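Local coordinates for ribose-5-phosphate isomerase RpiB (Thermotoga maritima, PDB 1O1X), which probably interconverts ribose 5-phosphate and ribulose 5-phosphate, an aldose-ketose isomerisation, at residues 40-45 and 62-67; 92-97 and 150-155; 116-121 and 126-131. All coordinates share one frame; numbering follows the deposited sequence.

In the fold
The three contacts attach helices or a C-terminal tail to one parallel five-stranded sheet of strand order 2-1-3-5-4, a Rossmann-like alpha/beta fold. Interaction 1 starts from the outermost strand 40-43 and interaction 2 from the loop leading into the other outermost strand, 95-97; their centres lie about 18 Å apart, and Ile-65 CG2 meets Ile-93 CD1 at 3.7 Å. Interaction 3 builds on strand 115-117, the neighbour of 95-97, and Ala-96 O lies 2.9 Å from Val-117 N in a probable hydrogen bond. Segment 116-121 carries Arg-121 of the predicted ribulose 5-phosphate site; to other predicted site residues, the side chain of Arg-94 is about 5 Å from Asn-111 and that of His-44 about 11 Å from Asp-20.

Interaction 1. Residues 40-45 and 62-67; sequences EVEDHG and VQSILS
His-44 lays the NE2 end of its imidazole against the CB of Ser-64, 4.1 Å away, and the methylene meets the ring obliquely. The ring gets there because CG stands anti to the carbonyl carbon of His-44 (chi1 -64°), which aims the side chain at the helix. Ser-64 is the buried partner; its OG is turned to a bridging water. Glu-42 also reaches across, but its OE1 stops 4.4 Å from Ser-64 OG, and the water spans the gap. That water is 3.1 Å from Ser-64 OG and gives a weak, long bond to Glu-42 OE1 at 3.5 Å, so the polar link is a loose one. The firmer hold on Glu-42 is the salt bridge from OE2 to Lys-14. Asp-43 OD1 accepts from Gly-45 N at 2.9 Å, an Asx turn that has His-44 at its middle. Strand 40-43 is followed in the chain by helix 54-66, a beta-alpha unit of the parallel sheet. The contact is small and spans an edge of that sheet: His-44 and Ser-64 both rest on Ala-16 of the adjacent strand 14-18, helix 54-66 lies on this side, and Val-41 turns to helix 24-36.

Interaction 2. Residues 92-97 and 150-155; sequences GIRAAL and RKIDEV
With CG anti to its carbonyl carbon (chi1 -73°), Asp-153 directs its carboxylate from just after helix 145-152 onto the backbone N of Gly-92. Both oxygens share that one N-H, and both bonds are weak: OD2 lies 3.1 Å from Gly-92 N with an angle of 134° at the hydrogen, and OD1 lies 3.3 Å from the same N with a straighter 156°. The backbone angles of Gly-92 would press a CB against the preceding carbonyl O. Arg-94 bends at chi3, and its guanidinium comes toward the same carboxylate without pairing directly. A water lies in the guanidinium plane at its edge, accepting from Arg-94 NH1 at 3.0 Å and donating to Asp-153 OD2 at 2.7 Å. Here the C-terminal tail of the alpha/beta fold meets the loop leading into edge strand 95-97. The meeting also lies at a subunit interface, where Arg-89 of the second subunit forms a salt bridge with Asp-153 OD1. Carbonyl oxygens hold the other nitrogens of Arg-94: NH2 donates to Asn-112 O, and NE donates weakly to the O of Asn-111, a predicted substrate-binding residue. Apart from the polar groups, Arg-94 CD touches Ile-152 CD1 at 4.3 Å.

Interaction 3. Residues 116-121 and 126-131; sequences LVLPGR and ELAFWI
Ile-131 presents its CG2 methyl to Leu-116 of the strand and Leu-118 just after it, and this one methyl makes two of the three side-chain contacts. Leu-116 meets it with CD1 at 3.8 Å from Ile-131 CG2, while CD2 of Leu-116 lies a little farther from the same methyl, so the forked end of the leucine receives it. Leu-118 adds its CD2, 3.9 Å from Ile-131 CG2, and the methyl thereby sits in a shallow hollow between the ends of two alternate side chains. The approaches differ: Leu-116 crosses Ile-131 at about a right angle, whereas Leu-118 slides past it in the opposite direction. The torsion of Ile-131 explains the fit, because CG2 stands anti to the backbone N and CG1 beside it (chi1 -65°), which pushes the methyl branch out toward the strand. One turn earlier on the helix, Ala-128 supplies only a small methyl, and the other branch of Leu-118 lies over it, with CD1 4.4 Å from Ala-128 CB. The two branches of Leu-118 are thus divided between two helix residues, and its CA is the nearest of segment 116-121 to the helix segment, 7.3 Å from the CA of Ala-128. Strand 115-117, its loop and helix 125-137 form a beta-alpha unit of the parallel sheet; around the contact, Ile-131 also packs on Pro-101 and Ala-104 of helix 101-109. All four touching residues are buried and meet through carbon alone, so here helix 125-137 meets the strand and following loop by shape and hydrophobic effect, not by directed bonds.

Interaction 1. Residues 40-45 and 62-67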
loop_
_atom_site.group_PDB
_atom_site.type_symbol
_atom_site.label_atom_id
_atom_site.label_comp_id
_atom_site.label_asym_id
_atom_site.label_seq_id
_atom_site.Cartn_x
_atom_site.Cartn_y
_atom_site.Cartn_z
ATOM N N GLU A 40 0.061 4.020 -29.049
ATOM C CA GLU A 40 -0.871 5.043 -29.472
ATOM C C GLU A 40 -1.710 5.490 -28.266
ATOM O O GLU A 40 -2.355 4.682 -27.619
ATOM C CB GLU A 40 -1.761 4.510 -30.596
ATOM C CG GLU A 40 -2.698 5.558 -31.189
ATOM C CD GLU A 40 -3.679 5.032 -32.215
ATOM O OE1 GLU A 40 -3.645 3.786 -32.537
ATOM O OE2 GLU A 40 -4.522 5.885 -32.658
ATOM N N VAL A 41 -1.670 6.786 -27.945
ATOM C CA VAL A 41 -2.411 7.326 -26.814
ATOM C C VAL A 41 -3.297 8.475 -27.262
ATOM O O VAL A 41 -2.830 9.378 -27.957
ATOM C CB VAL A 41 -1.476 7.842 -25.688
ATOM C CG1 VAL A 41 -2.297 8.341 -24.515
ATOM C CG2 VAL A 41 -0.520 6.772 -25.206
ATOM N N GLU A 42 -4.590 8.408 -26.933
ATOM C CA GLU A 42 -5.504 9.526 -27.090
ATOM C C GLU A 42 -5.734 10.177 -25.736
ATOM O O GLU A 42 -6.253 9.554 -24.802
ATOM C CB GLU A 42 -6.836 9.101 -27.728
ATOM C CG GLU A 42 -6.737 9.161 -29.247
ATOM C CD GLU A 42 -7.982 8.635 -30.002
ATOM O OE1 GLU A 42 -9.040 8.423 -29.330
ATOM O OE2 GLU A 42 -7.843 8.432 -31.270
ATOM N N ASP A 43 -5.327 11.431 -25.620
ATOM C CA ASP A 43 -5.456 12.156 -24.345
ATOM C C ASP A 43 -6.716 12.993 -24.409
ATOM O O ASP A 43 -6.767 13.991 -25.122
ATOM C CB ASP A 43 -4.213 13.017 -24.156
ATOM C CG ASP A 43 -4.205 13.816 -22.847
ATOM O OD1 ASP A 43 -5.129 13.714 -21.994
ATOM O OD2 ASP A 43 -3.253 14.589 -22.643
ATOM N N HIS A 44 -7.712 12.580 -23.629
ATOM C CA HIS A 44 -8.996 13.263 -23.500
ATOM C C HIS A 44 -8.989 14.421 -22.485
ATOM O O HIS A 44 -10.015 15.056 -22.287
ATOM C CB HIS A 44 -10.078 12.264 -23.135
ATOM C CG HIS A 44 -10.325 11.244 -24.187
ATOM N ND1 HIS A 44 -11.259 11.416 -25.186
ATOM C CD2 HIS A 44 -9.750 10.039 -24.404
ATOM C CE1 HIS A 44 -11.252 10.352 -25.970
ATOM N NE2 HIS A 44 -10.339 9.506 -25.522
ATOM N N GLY A 45 -7.829 14.741 -21.915
ATOM C CA GLY A 45 -7.705 15.830 -20.968
ATOM C C GLY A 45 -7.879 15.338 -19.542
ATOM O O GLY A 45 -7.975 14.156 -19.321
ATOM N N VAL A 62 -14.728 6.230 -21.214
ATOM C CA VAL A 62 -15.790 5.247 -21.323
ATOM C C VAL A 62 -16.348 5.187 -22.721
ATOM O O VAL A 62 -16.519 4.090 -23.278
ATOM C CB VAL A 62 -16.888 5.501 -20.313
ATOM C CG1 VAL A 62 -18.148 4.740 -20.662
ATOM C CG2 VAL A 62 -16.374 5.142 -18.870
ATOM N N GLN A 63 -16.665 6.329 -23.289
ATOM C CA GLN A 63 -17.264 6.345 -24.611
ATOM C C GLN A 63 -16.292 5.714 -25.631
ATOM O O GLN A 63 -16.676 4.991 -26.529
ATOM C CB GLN A 63 -17.615 7.789 -24.978
ATOM C CG GLN A 63 -17.837 8.074 -26.454
ATOM C CD GLN A 63 -19.049 7.391 -26.981
ATOM O OE1 GLN A 63 -19.999 7.121 -26.224
ATOM N NE2 GLN A 63 -19.038 7.094 -28.286
ATOM N N SER A 64 -15.024 6.015 -25.468
ATOM C CA SER A 64 -14.009 5.506 -26.361
ATOM C C SER A 64 -13.870 3.962 -26.261
ATOM O O SER A 64 -13.750 3.269 -27.281
ATOM C CB SER A 64 -12.706 6.259 -26.097
ATOM O OG SER A 64 -11.752 5.836 -27.021
ATOM N N ILE A 65 -13.967 3.416 -25.047
ATOM C CA ILE A 65 -13.927 1.972 -24.847
ATOM C C ILE A 65 -15.197 1.306 -25.391
ATOM O O ILE A 65 -15.125 0.311 -26.129
ATOM C CB ILE A 65 -13.743 1.632 -23.363
ATOM C CG1 ILE A 65 -12.373 2.066 -22.833
ATOM C CG2 ILE A 65 -13.981 0.162 -23.098
ATOM C CD1 ILE A 65 -11.170 1.546 -23.631
ATOM N N LEU A 66 -16.365 1.845 -25.052
ATOM C CA LEU A 66 -17.632 1.268 -25.507
ATOM C C LEU A 66 -17.815 1.336 -27.018
ATOM O O LEU A 66 -18.472 0.470 -27.594
ATOM C CB LEU A 66 -18.833 1.932 -24.812
ATOM C CG LEU A 66 -18.890 1.717 -23.306
ATOM C CD1 LEU A 66 -20.127 2.392 -22.769
ATOM C CD2 LEU A 66 -18.905 0.243 -22.922
ATOM N N SER A 67 -17.243 2.334 -27.656
ATOM C CA SER A 67 -17.299 2.470 -29.128
ATOM C C SER A 67 -16.202 1.650 -29.862
ATOM O O SER A 67 -16.063 1.743 -31.063
ATOM C CB SER A 67 -17.197 3.937 -29.534
ATOM O OG SER A 67 -15.914 4.421 -29.263
HETATM O O HOH W 1 -12.462 7.924 -29.193
#

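Interaction 2. Residues 92-97 and 150-155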
loop_
_atom_site.group_PDB
_atom_site.type_symbol
_atom_site.label_atom_id
_atom_site.label_comp_id
_atom_site.label_asym_id
_atom_site.label_seq_id
_atom_site.Cartn_x
_atom_site.Cartn_y
_atom_site.Cartn_z
ATOM N N GLY A 92 -20.507 -2.904 -19.373
ATOM C CA GLY A 92 -19.401 -3.178 -20.260
ATOM C C GLY A 92 -18.082 -2.617 -19.806
ATOM O O GLY A 92 -17.069 -2.925 -20.422
ATOM N N ILE A 93 -18.085 -1.747 -18.794
ATOM C CA ILE A 93 -16.863 -1.148 -18.286
ATOM C C ILE A 93 -16.464 -1.836 -17.015
ATOM O O ILE A 93 -17.284 -2.028 -16.116
ATOM C CB ILE A 93 -17.058 0.387 -18.021
ATOM C CG1 ILE A 93 -17.417 1.110 -19.321
ATOM C CG2 ILE A 93 -15.827 0.988 -17.297
ATOM C CD1 ILE A 93 -16.325 1.085 -20.424
ATOM N N ARG A 94 -15.198 -2.238 -16.942
ATOM C CA ARG A 94 -14.631 -2.828 -15.726
ATOM C C ARG A 94 -13.361 -2.032 -15.408
ATOM O O ARG A 94 -12.291 -2.278 -15.939
ATOM C CB ARG A 94 -14.414 -4.313 -15.944
ATOM C CG ARG A 94 -15.730 -5.109 -16.086
ATOM C CD ARG A 94 -15.554 -6.607 -16.329
ATOM N NE ARG A 94 -14.809 -6.790 -17.553
ATOM C CZ ARG A 94 -15.297 -6.699 -18.782
ATOM N NH1 ARG A 94 -16.575 -6.514 -19.009
ATOM N NH2 ARG A 94 -14.460 -6.763 -19.803
ATOM N N ALA A 95 -13.545 -0.996 -14.581
ATOM C CA ALA A 95 -12.507 -0.073 -14.207
ATOM C C ALA A 95 -11.930 -0.454 -12.854
ATOM O O ALA A 95 -12.659 -0.503 -11.827
ATOM C CB ALA A 95 -13.064 1.350 -14.180
ATOM N N ALA A 96 -10.616 -0.696 -12.829
ATOM C CA ALA A 96 -9.943 -1.265 -11.662
ATOM C C ALA A 96 -8.922 -0.288 -11.071
ATOM O O ALA A 96 -7.912 0.028 -11.698
ATOM C CB ALA A 96 -9.231 -2.570 -12.035
ATOM N N LEU A 97 -9.173 0.121 -9.841
ATOM C CA LEU A 97 -8.290 0.986 -9.050
ATOM C C LEU A 97 -7.147 0.105 -8.507
ATOM O O LEU A 97 -7.367 -0.769 -7.645
ATOM C CB LEU A 97 -9.107 1.621 -7.922
ATOM C CG LEU A 97 -8.390 2.519 -6.918
ATOM C CD1 LEU A 97 -7.515 3.508 -7.600
ATOM C CD2 LEU A 97 -9.369 3.213 -5.953
ATOM N N ARG A 150 -19.958 -11.388 -16.434
ATOM C CA ARG A 150 -21.300 -11.264 -17.026
ATOM C C ARG A 150 -22.378 -10.845 -15.998
ATOM O O ARG A 150 -23.208 -9.953 -16.264
ATOM C CB ARG A 150 -21.688 -12.591 -17.680
ATOM C CG ARG A 150 -20.849 -12.921 -18.893
ATOM C CD ARG A 150 -21.348 -14.186 -19.525
ATOM N NE ARG A 150 -20.530 -14.625 -20.643
ATOM C CZ ARG A 150 -20.938 -15.463 -21.586
ATOM N NH1 ARG A 150 -22.159 -15.979 -21.575
ATOM N NH2 ARG A 150 -20.105 -15.764 -22.559
ATOM N N LYS A 151 -22.310 -11.430 -14.802
ATOM C CA LYS A 151 -23.219 -11.078 -13.705
ATOM C C LYS A 151 -23.126 -9.594 -13.304
ATOM O O LYS A 151 -24.139 -8.999 -12.915
ATOM C CB LYS A 151 -23.015 -11.993 -12.485
ATOM C CG LYS A 151 -23.664 -13.351 -12.605
ATOM C CD LYS A 151 -23.493 -14.204 -11.345
ATOM C CE LYS A 151 -24.269 -15.491 -11.416
ATOM N NZ LYS A 151 -24.122 -16.265 -10.147
ATOM N N ILE A 152 -21.951 -8.993 -13.425
ATOM C CA ILE A 152 -21.808 -7.549 -13.120
ATOM C C ILE A 152 -22.825 -6.733 -13.949
ATOM O O ILE A 152 -23.414 -5.761 -13.463
ATOM C CB ILE A 152 -20.377 -7.062 -13.428
ATOM C CG1 ILE A 152 -19.384 -7.675 -12.442
ATOM C CG2 ILE A 152 -20.301 -5.541 -13.400
ATOM C CD1 ILE A 152 -17.977 -7.477 -12.857
ATOM N N ASP A 153 -23.021 -7.154 -15.203
ATOM C CA ASP A 153 -23.852 -6.430 -16.169
ATOM C C ASP A 153 -25.273 -6.902 -16.224
ATOM O O ASP A 153 -26.048 -6.393 -17.046
ATOM C CB ASP A 153 -23.226 -6.490 -17.569
ATOM C CG ASP A 153 -21.998 -5.610 -17.681
ATOM O OD1 ASP A 153 -21.987 -4.589 -16.993
ATOM O OD2 ASP A 153 -21.043 -5.835 -18.446
ATOM N N GLU A 154 -25.621 -7.886 -15.392
ATOM C CA GLU A 154 -27.015 -8.287 -15.186
ATOM C C GLU A 154 -27.551 -7.433 -14.036
ATOM O O GLU A 154 -27.616 -7.865 -12.919
ATOM C CB GLU A 154 -27.094 -9.786 -14.874
ATOM C CG GLU A 154 -26.602 -10.641 -16.032
ATOM C CD GLU A 154 -26.566 -12.146 -15.731
ATOM O OE1 GLU A 154 -26.973 -12.581 -14.605
ATOM O OE2 GLU A 154 -26.094 -12.894 -16.632
ATOM N N VAL A 155 -27.857 -6.168 -14.305
ATOM C CA VAL A 155 -28.049 -5.178 -13.209
ATOM C C VAL A 155 -29.526 -5.202 -12.662
ATOM O O VAL A 155 -30.439 -5.371 -13.525
ATOM C CB VAL A 155 -27.524 -3.741 -13.623
ATOM C CG1 VAL A 155 -26.033 -3.766 -13.854
ATOM C CG2 VAL A 155 -28.212 -3.237 -14.880
ATOM O OXT VAL A 155 -29.792 -5.114 -11.396
HETATM O O HOH W 2 -18.924 -6.934 -17.248
#

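Interaction 3. Residues 116-121 and 126-131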
loop_
_atom_site.group_PDB
_atom_site.type_symbol
_atom_site.label_atom_id
_atom_site.label_comp_id
_atom_site.label_asym_id
_atom_site.label_seq_id
_atom_site.Cartn_x
_atom_site.Cartn_y
_atom_site.Cartn_z
ATOM N N LEU A 116 -7.888 0.928 -16.366
ATOM C CA LEU A 116 -6.999 1.009 -15.221
ATOM C C LEU A 116 -7.208 2.374 -14.555
ATOM O O LEU A 116 -7.138 3.395 -15.203
ATOM C CB LEU A 116 -5.540 0.857 -15.649
ATOM C CG LEU A 116 -4.455 1.230 -14.627
ATOM C CD1 LEU A 116 -4.562 0.287 -13.460
ATOM C CD2 LEU A 116 -3.085 1.177 -15.250
ATOM N N VAL A 117 -7.442 2.372 -13.258
ATOM C CA VAL A 117 -7.568 3.607 -12.530
ATOM C C VAL A 117 -6.374 3.740 -11.585
ATOM O O VAL A 117 -6.059 2.810 -10.811
ATOM C CB VAL A 117 -8.920 3.663 -11.725
ATOM C CG1 VAL A 117 -9.009 4.943 -10.904
ATOM C CG2 VAL A 117 -10.125 3.493 -12.648
ATOM N N LEU A 118 -5.767 4.913 -11.607
ATOM C CA LEU A 118 -4.611 5.217 -10.805
ATOM C C LEU A 118 -4.839 6.439 -9.926
ATOM O O LEU A 118 -5.449 7.403 -10.343
ATOM C CB LEU A 118 -3.399 5.514 -11.697
ATOM C CG LEU A 118 -2.943 4.420 -12.635
ATOM C CD1 LEU A 118 -1.941 4.962 -13.646
ATOM C CD2 LEU A 118 -2.346 3.283 -11.843
ATOM N N PRO A 119 -4.316 6.393 -8.711
ATOM C CA PRO A 119 -4.356 7.534 -7.807
ATOM C C PRO A 119 -3.183 8.519 -7.971
ATOM O O PRO A 119 -2.064 8.299 -7.441
ATOM C CB PRO A 119 -4.283 6.886 -6.457
ATOM C CG PRO A 119 -3.467 5.705 -6.666
ATOM C CD PRO A 119 -3.694 5.229 -8.084
ATOM N N GLY A 120 -3.480 9.645 -8.594
ATOM C CA GLY A 120 -2.488 10.636 -8.988
ATOM C C GLY A 120 -1.752 11.337 -7.901
ATOM O O GLY A 120 -0.688 11.842 -8.137
ATOM N N ARG A 121 -2.296 11.396 -6.694
ATOM C CA ARG A 121 -1.593 11.978 -5.558
ATOM C C ARG A 121 -0.998 10.979 -4.591
ATOM O O ARG A 121 -0.336 11.386 -3.645
ATOM C CB ARG A 121 -2.552 12.839 -4.744
ATOM C CG ARG A 121 -3.190 13.939 -5.498
ATOM C CD ARG A 121 -2.255 14.912 -6.102
ATOM N NE ARG A 121 -2.852 16.237 -6.015
ATOM C CZ ARG A 121 -2.297 17.322 -6.490
ATOM N NH1 ARG A 121 -1.102 17.260 -7.099
ATOM N NH2 ARG A 121 -2.941 18.484 -6.351
ATOM N N GLU A 126 7.126 5.956 -11.073
ATOM C CA GLU A 126 7.750 4.703 -11.485
ATOM C C GLU A 126 6.872 3.492 -11.065
ATOM O O GLU A 126 6.712 2.533 -11.829
ATOM C CB GLU A 126 9.175 4.583 -10.952
ATOM C CG GLU A 126 9.726 3.158 -10.944
ATOM C CD GLU A 126 10.834 2.862 -11.952
ATOM O OE1 GLU A 126 10.514 2.714 -13.164
ATOM O OE2 GLU A 126 12.015 2.677 -11.503
ATOM N N LEU A 127 6.249 3.565 -9.897
ATOM C CA LEU A 127 5.277 2.529 -9.530
ATOM C C LEU A 127 4.101 2.477 -10.493
ATOM O O LEU A 127 3.642 1.382 -10.875
ATOM C CB LEU A 127 4.795 2.712 -8.099
ATOM C CG LEU A 127 3.749 1.728 -7.567
ATOM C CD1 LEU A 127 4.309 0.330 -7.621
ATOM C CD2 LEU A 127 3.346 2.067 -6.129
ATOM N N ALA A 128 3.564 3.643 -10.844
ATOM C CA ALA A 128 2.489 3.749 -11.852
ATOM C C ALA A 128 2.893 3.077 -13.163
ATOM O O ALA A 128 2.109 2.386 -13.765
ATOM C CB ALA A 128 2.160 5.222 -12.118
ATOM N N PHE A 129 4.113 3.308 -13.620
ATOM C CA PHE A 129 4.605 2.690 -14.857
ATOM C C PHE A 129 4.614 1.149 -14.776
ATOM O O PHE A 129 4.212 0.479 -15.743
ATOM C CB PHE A 129 6.026 3.178 -15.244
ATOM C CG PHE A 129 6.164 4.683 -15.467
ATOM C CD1 PHE A 129 5.060 5.527 -15.690
ATOM C CD2 PHE A 129 7.438 5.249 -15.453
ATOM C CE1 PHE A 129 5.241 6.887 -15.855
ATOM C CE2 PHE A 129 7.621 6.623 -15.639
ATOM C CZ PHE A 129 6.545 7.428 -15.837
ATOM N N TRP A 130 5.052 0.592 -13.640
ATOM C CA TRP A 130 5.006 -0.841 -13.436
ATOM C C TRP A 130 3.582 -1.374 -13.443
ATOM O O TRP A 130 3.334 -2.474 -13.972
ATOM C CB TRP A 130 5.639 -1.300 -12.115
ATOM C CG TRP A 130 7.047 -0.896 -11.907
ATOM C CD1 TRP A 130 7.960 -0.528 -12.843
ATOM C CD2 TRP A 130 7.706 -0.806 -10.633
ATOM N NE1 TRP A 130 9.132 -0.160 -12.215
ATOM C CE2 TRP A 130 8.993 -0.311 -10.861
ATOM C CE3 TRP A 130 7.300 -1.030 -9.322
ATOM C CZ2 TRP A 130 9.901 -0.069 -9.821
ATOM C CZ3 TRP A 130 8.200 -0.816 -8.288
ATOM C CH2 TRP A 130 9.479 -0.327 -8.544
ATOM N N ILE A 131 2.658 -0.625 -12.846
ATOM C CA ILE A 131 1.248 -1.027 -12.817
ATOM C C ILE A 131 0.693 -1.038 -14.238
ATOM O O ILE A 131 0.019 -2.004 -14.648
ATOM C CB ILE A 131 0.407 -0.115 -11.872
ATOM C CG1 ILE A 131 0.865 -0.273 -10.408
ATOM C CG2 ILE A 131 -1.084 -0.397 -11.968
ATOM C CD1 ILE A 131 0.338 0.818 -9.493
#